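Local coordinates for type IV pilus assembly protein PilF (Pseudomonas aeruginosa, PDB 2HO1) that helps localise and assemble the type IV pilus secretin PilQ in the outer membrane, serving pilus-driven twitching, adhesion and virulence, at residues Leu108-Gly112 with Arg127-Ala131; Phe144-Leu149 with Tyr163-Ser167; Arg140-Glu145 with Leu170-Ser176; His74-Val79 with Glu93-Ala97. All blocks are in the same frame, centred on the assembly; numbering follows the deposited sequence. Where two conformers were deposited one is given.

Contact 1 of 4, residues Leu108-Gly112 with Arg127-Ala131; sequences LNNYG and RLLEA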
# COMPACT_ATOMS: atom_id res chain seq x y z
N LEU A 108 -3.75 9.31 -8.89
CA LEU A 108 -3.13 9.14 -7.58
C LEU A 108 -1.62 9.07 -7.78
O LEU A 108 -0.85 9.60 -6.98
CB LEU A 108 -3.62 7.87 -6.89
CG LEU A 108 -5.01 7.95 -6.24
CD1 LEU A 108 -5.50 6.52 -5.89
CD2 LEU A 108 -4.96 8.86 -4.97
N ASN A 109 -1.17 8.43 -8.85
CA ASN A 109 0.26 8.30 -9.06
C ASN A 109 0.89 9.64 -9.47
O ASN A 109 1.95 9.97 -8.99
CB ASN A 109 0.58 7.21 -10.09
CG ASN A 109 2.08 7.01 -10.29
OD1 ASN A 109 2.82 6.77 -9.34
ND2 ASN A 109 2.52 7.13 -11.52
N ASN A 110 0.23 10.39 -10.36
CA ASN A 110 0.73 11.69 -10.77
C ASN A 110 0.78 12.63 -9.54
O ASN A 110 1.75 13.38 -9.36
CB ASN A 110 -0.18 12.32 -11.83
CG ASN A 110 -0.05 11.63 -13.21
OD1 ASN A 110 0.90 10.92 -13.46
ND2 ASN A 110 -1.00 11.88 -14.09
N TYR A 111 -0.26 12.59 -8.70
CA TYR A 111 -0.29 13.43 -7.51
C TYR A 111 0.81 13.02 -6.51
O TYR A 111 1.53 13.88 -5.96
CB TYR A 111 -1.69 13.40 -6.88
CG TYR A 111 -1.91 14.34 -5.68
CD1 TYR A 111 -1.22 15.56 -5.57
CD2 TYR A 111 -2.87 14.04 -4.71
CE1 TYR A 111 -1.48 16.45 -4.51
CE2 TYR A 111 -3.15 14.92 -3.65
CZ TYR A 111 -2.44 16.12 -3.55
OH TYR A 111 -2.67 16.94 -2.46
N GLY A 112 0.97 11.72 -6.27
CA GLY A 112 2.02 11.29 -5.36
C GLY A 112 3.40 11.67 -5.87
O GLY A 112 4.35 11.95 -5.08
N ARG A 127 -0.73 8.48 -0.92
CA ARG A 127 -1.43 8.47 -2.20
C ARG A 127 -0.95 7.34 -3.06
O ARG A 127 -1.74 6.71 -3.74
CB ARG A 127 -1.27 9.81 -2.94
CG ARG A 127 -1.80 11.01 -2.20
CD ARG A 127 -3.30 10.92 -1.98
NE ARG A 127 -3.88 12.16 -1.46
CZ ARG A 127 -5.19 12.38 -1.37
NH1 ARG A 127 -6.04 11.44 -1.76
NH2 ARG A 127 -5.67 13.51 -0.87
N LEU A 128 0.35 7.06 -3.02
CA LEU A 128 0.93 5.98 -3.79
C LEU A 128 0.46 4.60 -3.30
O LEU A 128 0.23 3.70 -4.10
CB LEU A 128 2.46 6.08 -3.77
CG LEU A 128 2.97 7.31 -4.52
CD1 LEU A 128 4.46 7.53 -4.19
CD2 LEU A 128 2.76 7.14 -6.05
N LEU A 129 0.31 4.44 -1.98
CA LEU A 129 -0.19 3.18 -1.42
C LEU A 129 -1.61 2.94 -1.96
O LEU A 129 -1.99 1.80 -2.25
CB LEU A 129 -0.24 3.24 0.11
CG LEU A 129 1.08 3.06 0.86
CD1 LEU A 129 0.83 3.07 2.36
CD2 LEU A 129 1.70 1.75 0.44
N GLU A 130 -2.41 4.00 -2.08
CA GLU A 130 -3.76 3.80 -2.58
C GLU A 130 -3.68 3.48 -4.10
O GLU A 130 -4.41 2.63 -4.61
CB GLU A 130 -4.63 5.04 -2.32
CG GLU A 130 -6.00 4.98 -2.96
CD GLU A 130 -6.95 3.94 -2.33
OE1 GLU A 130 -7.34 4.08 -1.14
OE2 GLU A 130 -7.31 2.96 -3.06
N ALA A 131 -2.76 4.12 -4.80
CA ALA A 131 -2.60 3.89 -6.24
C ALA A 131 -2.22 2.45 -6.53
O ALA A 131 -2.66 1.88 -7.51
CB ALA A 131 -1.53 4.79 -6.80
O HOH W 1 -2.41 14.73 -0.29
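L108 and R127 meet with their CG atoms each set beside the backbone N (chi1 -78° and -61°). R127 then bends at chi2 (-63°). The bend carries its CD across the CD2 methyl of L108, and the two side chains cross at about a right angle. The rest of the R127 chain runs on to Y111. Its NE lies 3.6 Å from CE2 of the Y111 ring, with ring and guanidinium planes oblique to each other. A water ties the two polar ends together. It donates to Y111 OH (3.1 Å) and accepts from R127 NE (3.2 Å) in the plane of the guanidinium. Y111 OH also bonds to D91.

The CD1 branch of L108 touches E130 CG in the last turn of the second helix, while its CB sits 3.7 Å from A131 CB. G112, with no side chain, brings its CA to 4.2 Å from L128 CG and also near R127 CB. L128 CD2 lies 3.3 Å from N109 OD1, which bonds to N146 on the next helix.

The two helices run antiparallel, with segment axes 8.3 Å apart. Helices 105-117 and 121-131 are assigned to the third tetratricopeptide repeat. E130 turns its carboxylate outward, where OE1 bonds to Y125 of the second subunit.

The direct contact between the segments is therefore mostly apolar. Polar groups sit at its margins and find partners in water, neighbouring helices or the other subunit. R127 also lies near the like charge of R95, whose salt bridge to D91 may partly offset it.

Contact 2 of 4, residues Phe144-Leu149 with Tyr163-Ser167; sequences FENLGL and YFEKS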
# COMPACT_ATOMS: atom_id res chain seq x y z
N PHE A 144 5.17 1.76 -8.10
CA PHE A 144 6.14 1.13 -7.22
C PHE A 144 7.51 1.81 -7.27
O PHE A 144 8.25 1.80 -6.28
CB PHE A 144 6.30 -0.36 -7.54
CG PHE A 144 5.15 -1.19 -7.05
CD1 PHE A 144 4.80 -1.18 -5.69
CD2 PHE A 144 4.40 -1.95 -7.92
CE1 PHE A 144 3.72 -1.90 -5.23
CE2 PHE A 144 3.31 -2.68 -7.44
CZ PHE A 144 2.98 -2.64 -6.09
N GLU A 145 7.86 2.35 -8.43
CA GLU A 145 9.11 3.09 -8.49
C GLU A 145 8.98 4.28 -7.52
O GLU A 145 9.88 4.56 -6.74
CB GLU A 145 9.36 3.64 -9.90
CG GLU A 145 10.59 4.53 -9.96
CD GLU A 145 10.85 5.12 -11.33
OE1 GLU A 145 9.89 5.59 -11.98
OE2 GLU A 145 12.03 5.11 -11.75
N ASN A 146 7.85 4.98 -7.58
CA ASN A 146 7.63 6.13 -6.71
C ASN A 146 7.63 5.79 -5.22
O ASN A 146 8.15 6.55 -4.41
CB ASN A 146 6.33 6.86 -7.09
CG ASN A 146 6.50 7.67 -8.36
OD1 ASN A 146 7.61 8.08 -8.68
ND2 ASN A 146 5.41 7.91 -9.07
N LEU A 147 7.09 4.63 -4.88
CA LEU A 147 7.08 4.18 -3.49
C LEU A 147 8.53 3.96 -3.07
O LEU A 147 8.92 4.26 -1.94
CB LEU A 147 6.26 2.88 -3.37
CG LEU A 147 4.75 3.14 -3.35
CD1 LEU A 147 3.98 1.80 -3.52
CD2 LEU A 147 4.35 3.81 -2.04
N GLY A 148 9.34 3.43 -3.98
CA GLY A 148 10.76 3.24 -3.68
C GLY A 148 11.51 4.56 -3.50
O GLY A 148 12.29 4.73 -2.56
N LEU A 149 11.27 5.53 -4.38
CA LEU A 149 11.96 6.80 -4.24
C LEU A 149 11.55 7.50 -2.93
O LEU A 149 12.42 8.02 -2.21
CB LEU A 149 11.69 7.70 -5.45
CG LEU A 149 12.29 7.21 -6.78
CD1 LEU A 149 11.61 7.91 -7.92
CD2 LEU A 149 13.80 7.44 -6.85
N TYR A 163 10.44 -2.08 -2.95
CA TYR A 163 9.55 -1.42 -3.88
C TYR A 163 10.18 -1.42 -5.26
O TYR A 163 9.51 -1.70 -6.24
CB TYR A 163 9.23 0.01 -3.41
CG TYR A 163 8.16 0.05 -2.32
CD1 TYR A 163 6.93 -0.62 -2.49
CD2 TYR A 163 8.37 0.76 -1.13
CE1 TYR A 163 5.93 -0.56 -1.49
CE2 TYR A 163 7.39 0.82 -0.15
CZ TYR A 163 6.18 0.17 -0.33
OH TYR A 163 5.22 0.29 0.62
N PHE A 164 11.48 -1.12 -5.35
CA PHE A 164 12.15 -1.14 -6.64
C PHE A 164 12.09 -2.52 -7.31
O PHE A 164 11.90 -2.62 -8.52
CB PHE A 164 13.61 -0.66 -6.50
CG PHE A 164 13.73 0.82 -6.20
CD1 PHE A 164 12.91 1.74 -6.85
CD2 PHE A 164 14.65 1.30 -5.27
CE1 PHE A 164 13.01 3.10 -6.58
CE2 PHE A 164 14.77 2.64 -5.00
CZ PHE A 164 13.95 3.55 -5.64
N GLU A 165 12.25 -3.59 -6.53
CA GLU A 165 12.15 -4.93 -7.09
C GLU A 165 10.74 -5.19 -7.64
O GLU A 165 10.60 -5.85 -8.69
CB GLU A 165 12.52 -5.99 -6.04
CG GLU A 165 14.01 -6.08 -5.80
CD GLU A 165 14.37 -6.85 -4.54
OE1 GLU A 165 13.48 -7.08 -3.69
OE2 GLU A 165 15.57 -7.19 -4.36
N LYS A 166 9.71 -4.71 -6.95
CA LYS A 166 8.35 -4.90 -7.46
C LYS A 166 8.19 -4.18 -8.80
O LYS A 166 7.56 -4.70 -9.75
CB LYS A 166 7.28 -4.38 -6.46
CG LYS A 166 7.20 -5.13 -5.12
CD LYS A 166 6.04 -4.63 -4.28
CE LYS A 166 6.25 -4.90 -2.81
NZ LYS A 166 6.36 -6.36 -2.43
N SER A 167 8.76 -2.98 -8.89
CA SER A 167 8.68 -2.21 -10.14
C SER A 167 9.35 -2.96 -11.32
O SER A 167 8.81 -3.03 -12.41
CB SER A 167 9.35 -0.84 -9.96
OG SER A 167 9.12 0.02 -11.06
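L147 places its CB over the centre of the Y163 ring, 3.6 Å from the centroid and 11° off the normal, a CH-pi contact. The CD1 branch of L147 reaches on to Y163 CE1. F144 and Y163 cross at about a right angle, and CD1 of F144 lies 3.9 Å from CD1 of Y163, which is near the plane of the F144 ring. CG of F144 stands beside the backbone N (chi1 -75°), which turns one ring face to K166. The lysine's CB stands over the ring, offset toward the rim, and its CD continues to F144 CE1 at 3.7 Å. The ammonium leads away and bonds to Q133 O of the second subunit.

These helices, 140-153 and 157-170, form the antiparallel pair assigned to the fourth tetratricopeptide repeat. Their segment axes are 7.6 Å apart. The close approach is at G148, whose CA lies 4.8 Å from the CA of Y163. With no side chain there, the CB of Y163 comes to 3.5 Å from G148 N.

F164 uses the same glycine. Its ring lies with one face toward G148 CA, 4.0 Å from the centroid, and its CZ is 3.4 Å from G148 C. At the other end, CB of S167 packs on CB of F144. The S167 hydroxyl bonds to S141 O, and Y163 OH bonds to Y125 OH.

Contact 3 of 4, residues Arg140-Glu145 with Leu170-Ser176; sequences RSRVFE and LNRNQPS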
# COMPACT_ATOMS: atom_id res chain seq x y z
N ARG A 140 1.39 0.70 -13.23
CA ARG A 140 1.55 0.33 -11.83
C ARG A 140 3.05 0.24 -11.50
O ARG A 140 3.46 0.55 -10.37
CB ARG A 140 0.80 -0.97 -11.58
CG ARG A 140 1.00 -1.65 -10.21
CD ARG A 140 -0.26 -2.47 -9.89
NE ARG A 140 -0.13 -3.30 -8.70
CZ ARG A 140 0.20 -4.60 -8.72
NH1 ARG A 140 0.43 -5.23 -9.87
NH2 ARG A 140 0.31 -5.27 -7.58
N SER A 141 3.87 -0.18 -12.48
CA SER A 141 5.33 -0.27 -12.25
C SER A 141 5.90 1.08 -11.80
O SER A 141 6.84 1.13 -11.01
CB SER A 141 6.06 -0.70 -13.53
OG SER A 141 5.81 0.19 -14.60
N ARG A 142 5.34 2.17 -12.32
CA ARG A 142 5.77 3.53 -11.94
C ARG A 142 5.34 3.85 -10.53
O ARG A 142 6.03 4.56 -9.80
CB ARG A 142 5.17 4.57 -12.90
CG ARG A 142 6.07 4.88 -14.08
CD ARG A 142 5.32 5.30 -15.36
NE ARG A 142 4.21 6.25 -15.17
CZ ARG A 142 3.67 6.94 -16.18
NH1 ARG A 142 4.15 6.79 -17.42
NH2 ARG A 142 2.65 7.77 -15.96
N VAL A 143 4.16 3.36 -10.15
CA VAL A 143 3.68 3.56 -8.81
C VAL A 143 4.69 2.96 -7.83
O VAL A 143 5.02 3.60 -6.82
CB VAL A 143 2.30 2.89 -8.61
CG1 VAL A 143 1.92 2.94 -7.16
CG2 VAL A 143 1.27 3.58 -9.49
N PHE A 144 5.17 1.76 -8.10
CA PHE A 144 6.14 1.13 -7.22
C PHE A 144 7.51 1.81 -7.27
O PHE A 144 8.25 1.80 -6.28
CB PHE A 144 6.30 -0.36 -7.54
CG PHE A 144 5.15 -1.19 -7.05
CD1 PHE A 144 4.80 -1.18 -5.69
CD2 PHE A 144 4.40 -1.95 -7.92
CE1 PHE A 144 3.72 -1.90 -5.23
CE2 PHE A 144 3.31 -2.68 -7.44
CZ PHE A 144 2.98 -2.64 -6.09
N GLU A 145 7.86 2.35 -8.43
CA GLU A 145 9.11 3.09 -8.49
C GLU A 145 8.98 4.28 -7.52
O GLU A 145 9.88 4.56 -6.74
CB GLU A 145 9.36 3.64 -9.90
CG GLU A 145 10.59 4.53 -9.96
CD GLU A 145 10.85 5.12 -11.33
OE1 GLU A 145 9.89 5.59 -11.98
OE2 GLU A 145 12.03 5.11 -11.75
N LEU A 170 7.41 -5.96 -12.73
CA LEU A 170 6.32 -5.56 -13.63
C LEU A 170 6.83 -4.98 -14.95
O LEU A 170 6.15 -5.06 -15.99
CB LEU A 170 5.42 -4.52 -12.98
CG LEU A 170 4.62 -4.96 -11.77
CD1 LEU A 170 3.74 -3.83 -11.35
CD2 LEU A 170 3.79 -6.21 -12.13
N ASN A 171 7.99 -4.36 -14.90
CA ASN A 171 8.59 -3.82 -16.10
C ASN A 171 10.09 -3.83 -15.98
O ASN A 171 10.70 -2.96 -15.38
CB ASN A 171 8.07 -2.41 -16.37
CG ASN A 171 8.61 -1.86 -17.65
OD1 ASN A 171 9.34 -2.54 -18.36
ND2 ASN A 171 8.26 -0.61 -17.96
N ARG A 172 10.69 -4.86 -16.57
CA ARG A 172 12.13 -5.08 -16.55
C ARG A 172 12.94 -4.00 -17.25
O ARG A 172 14.10 -3.78 -16.90
CB ARG A 172 12.45 -6.41 -17.22
CG ARG A 172 11.81 -7.60 -16.54
CD ARG A 172 12.44 -7.83 -15.18
NE ARG A 172 11.88 -9.00 -14.50
CZ ARG A 172 12.09 -9.28 -13.22
NH1 ARG A 172 12.86 -8.48 -12.48
NH2 ARG A 172 11.55 -10.37 -12.69
N ASN A 173 12.34 -3.35 -18.24
CA ASN A 173 13.04 -2.34 -19.01
C ASN A 173 12.98 -0.92 -18.42
O ASN A 173 12.38 -0.03 -19.01
CB ASN A 173 12.50 -2.36 -20.45
CG ASN A 173 13.32 -1.47 -21.40
OD1 ASN A 173 14.40 -0.97 -21.04
ND2 ASN A 173 12.81 -1.28 -22.62
N GLN A 174 13.60 -0.73 -17.26
CA GLN A 174 13.60 0.59 -16.61
C GLN A 174 15.02 0.89 -16.10
O GLN A 174 15.34 0.62 -14.94
CB GLN A 174 12.62 0.63 -15.43
CG GLN A 174 11.17 0.27 -15.74
CD GLN A 174 10.25 0.35 -14.50
OE1 GLN A 174 9.75 1.42 -14.15
NE2 GLN A 174 10.06 -0.78 -13.83
N PRO A 175 15.89 1.43 -16.97
CA PRO A 175 17.27 1.75 -16.58
C PRO A 175 17.37 2.57 -15.29
O PRO A 175 18.23 2.30 -14.47
CB PRO A 175 17.79 2.53 -17.79
CG PRO A 175 17.03 1.89 -18.94
CD PRO A 175 15.63 1.81 -18.37
N SER A 176 16.49 3.55 -15.11
CA SER A 176 16.54 4.38 -13.91
C SER A 176 16.31 3.59 -12.62
O SER A 176 16.93 3.89 -11.60
CB SER A 176 15.56 5.55 -14.01
OG SER A 176 14.21 5.15 -13.90
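L170 packs on the first turn of helix 140-153, assigned to the fourth tetratricopeptide repeat. The segment 170-176 leaves the second helix of that pair and turns into helix 175-187, assigned to the fifth. The contact thus joins a helix start to the turn leading into the next repeat.

The apolar part centres on one methyl. L170 CD1 lies 3.7 Å from CG of R140 and also touches S141 N. It meets the F144 ring at its edge, 4.0 Å from CD2. R140 starts with CG opposite the backbone N (chi1 172°) and stays extended as far as NE, which carries its aliphatic part obliquely across the leucine. The guanidinium then turns one face to F144 CE2, and NE bonds to S132 O. S141 CB packs against L170 CB and N171 CB, each 3.9 Å away.

Polar bonds shape the turn itself. N171 is the first residue past the helix. Its OD1 accepts from the backbone N of N173, an Asx turn, with the donor well above the carbonyl plane. N173 is the centre of an inverse gamma turn. Q174 holds the N-cap position, and its extended side chain folds back over the turn. NE2 donates to N171 O at 2.8 Å, in the carbonyl plane on a lone pair. The same NE2 bonds to S167 OG.

One hydrogen bond links the segments directly. E145 is extended beyond CG and reaches toward the start of helix 175-187. There S176 OG donates to E145 OE2 at 3.1 Å, nearly in line with its C-O bond.

Contact 4 of 4, residues His74-Val79 with Glu93-Ala97; sequences HAALAV and EYRKA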
# COMPACT_ATOMS: atom_id res chain seq x y z
N HIS A 74 -9.33 18.15 -14.65
CA HIS A 74 -8.67 18.70 -13.47
C HIS A 74 -7.23 18.17 -13.40
O HIS A 74 -6.27 18.92 -13.18
CB HIS A 74 -9.42 18.32 -12.22
CG HIS A 74 -10.65 19.13 -12.01
ND1 HIS A 74 -10.62 20.50 -11.89
CD2 HIS A 74 -11.95 18.77 -11.93
CE1 HIS A 74 -11.85 20.95 -11.73
NE2 HIS A 74 -12.68 19.92 -11.75
N ALA A 75 -7.07 16.87 -13.64
CA ALA A 75 -5.75 16.25 -13.57
C ALA A 75 -4.75 16.84 -14.57
O ALA A 75 -3.58 17.03 -14.24
CB ALA A 75 -5.88 14.74 -13.79
N ALA A 76 -5.19 17.10 -15.79
CA ALA A 76 -4.32 17.68 -16.80
C ALA A 76 -3.97 19.12 -16.39
O ALA A 76 -2.82 19.54 -16.52
CB ALA A 76 -5.03 17.67 -18.17
N LEU A 77 -4.96 19.87 -15.94
CA LEU A 77 -4.71 21.25 -15.50
C LEU A 77 -3.68 21.21 -14.35
O LEU A 77 -2.81 22.06 -14.27
CB LEU A 77 -6.02 21.90 -15.07
CG LEU A 77 -6.08 23.43 -14.90
CD1 LEU A 77 -5.59 24.16 -16.16
CD2 LEU A 77 -7.54 23.80 -14.60
N ALA A 78 -3.80 20.21 -13.47
CA ALA A 78 -2.86 20.01 -12.38
C ALA A 78 -1.41 19.91 -12.84
O ALA A 78 -0.53 20.48 -12.22
CB ALA A 78 -3.25 18.80 -11.55
N VAL A 79 -1.16 19.19 -13.94
CA VAL A 79 0.22 19.10 -14.40
C VAL A 79 0.61 20.39 -15.12
O VAL A 79 1.80 20.70 -15.23
CB VAL A 79 0.45 17.87 -15.31
CG1 VAL A 79 -0.18 16.62 -14.69
CG2 VAL A 79 -0.07 18.15 -16.68
N GLU A 93 -5.88 21.35 -7.96
CA GLU A 93 -6.43 20.65 -9.11
C GLU A 93 -6.31 19.14 -8.94
O GLU A 93 -7.18 18.40 -9.36
CB GLU A 93 -5.75 21.11 -10.39
CG GLU A 93 -6.22 22.49 -10.89
CD GLU A 93 -7.74 22.56 -11.10
OE1 GLU A 93 -8.31 21.64 -11.73
OE2 GLU A 93 -8.35 23.54 -10.65
N TYR A 94 -5.20 18.68 -8.36
CA TYR A 94 -5.04 17.27 -8.08
C TYR A 94 -6.13 16.79 -7.13
O TYR A 94 -6.69 15.72 -7.32
CB TYR A 94 -3.65 16.98 -7.50
CG TYR A 94 -2.60 16.66 -8.54
CD1 TYR A 94 -2.82 15.70 -9.51
CD2 TYR A 94 -1.38 17.32 -8.54
CE1 TYR A 94 -1.86 15.40 -10.46
CE2 TYR A 94 -0.42 17.04 -9.49
CZ TYR A 94 -0.66 16.07 -10.44
OH TYR A 94 0.29 15.79 -11.38
N ARG A 95 -6.46 17.60 -6.13
CA ARG A 95 -7.50 17.23 -5.20
C ARG A 95 -8.88 17.24 -5.83
O ARG A 95 -9.71 16.39 -5.52
CB ARG A 95 -7.48 18.13 -3.95
CG ARG A 95 -6.28 17.89 -3.08
CD ARG A 95 -6.45 18.70 -1.82
NE ARG A 95 -5.24 18.91 -1.04
CZ ARG A 95 -4.65 18.01 -0.26
NH1 ARG A 95 -5.16 16.77 -0.14
NH2 ARG A 95 -3.59 18.36 0.47
N LYS A 96 -9.14 18.19 -6.73
CA LYS A 96 -10.44 18.23 -7.39
C LYS A 96 -10.60 17.02 -8.30
O LYS A 96 -11.68 16.47 -8.42
CB LYS A 96 -10.64 19.51 -8.22
CG LYS A 96 -10.76 20.80 -7.37
CD LYS A 96 -11.05 22.00 -8.26
CE LYS A 96 -11.23 23.27 -7.44
NZ LYS A 96 -11.53 24.41 -8.35
N ALA A 97 -9.50 16.61 -8.93
CA ALA A 97 -9.50 15.45 -9.82
C ALA A 97 -9.85 14.18 -9.01
O ALA A 97 -10.63 13.35 -9.47
CB ALA A 97 -8.15 15.32 -10.46
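H74 and E93 make the one polar bond of this contact. H74 ND1 donates to E93 OE1 at 2.6 Å with an N-H...O angle of 164°. The oxygen lies in the ring plane and is met on its syn side. E93 is folded at chi2 (-56°), which swings the carboxylate back to the imidazole edge. H74 NE2 bonds to P68 O, so both ring nitrogens are held and the ring cannot readily turn.

Packing is close at the small residues. A78 CB stands over the centre of the Y94 ring, 3.6 Å from the centroid, as a CH-pi contact. It also touches E93 CB. A97 CB packs against H74 CB and A75 N, on the first turn of the segment. These short side chains let helices 71-83 and 87-100 run antiparallel with segment axes 7.7 Å apart, as in the helical hairpins of tetratricopeptide repeats. Y94 OH bonds to Q82. L77, on the flank toward helix 57-66, meets E93 through CD2.

K96 marks the looser, solvent side. Its CB covers one face of H74, 3.8 Å from the ring centroid, and CD passes CE1. Beyond that the chain stays extended, and its ammonium leads away from the contact.

Contacts 1, 2 and 4 are buried and each joins two antiparallel helices consecutive in the chain. Contact 3 is partly exposed and joins a helix start to a turn. Contacts 2 and 3 share F144, E145 and helix 140-153, and the S167 hydroxyl ties the two together. Contact 1 touches contact 2 through N109 and N146, and contact 4 through R127 and R95. Contact 4 does not touch contacts 2 or 3. Contact 2 is the most aromatic, and contact 4 has a buried histidine-carboxylate bond. Contact 1 uses a water at its margin, whereas contact 3 combines turn hydrogen bonds with a serine-carboxylate bond between its segments. Contacts 1 and 2 also meet the second subunit through hydrogen bonds.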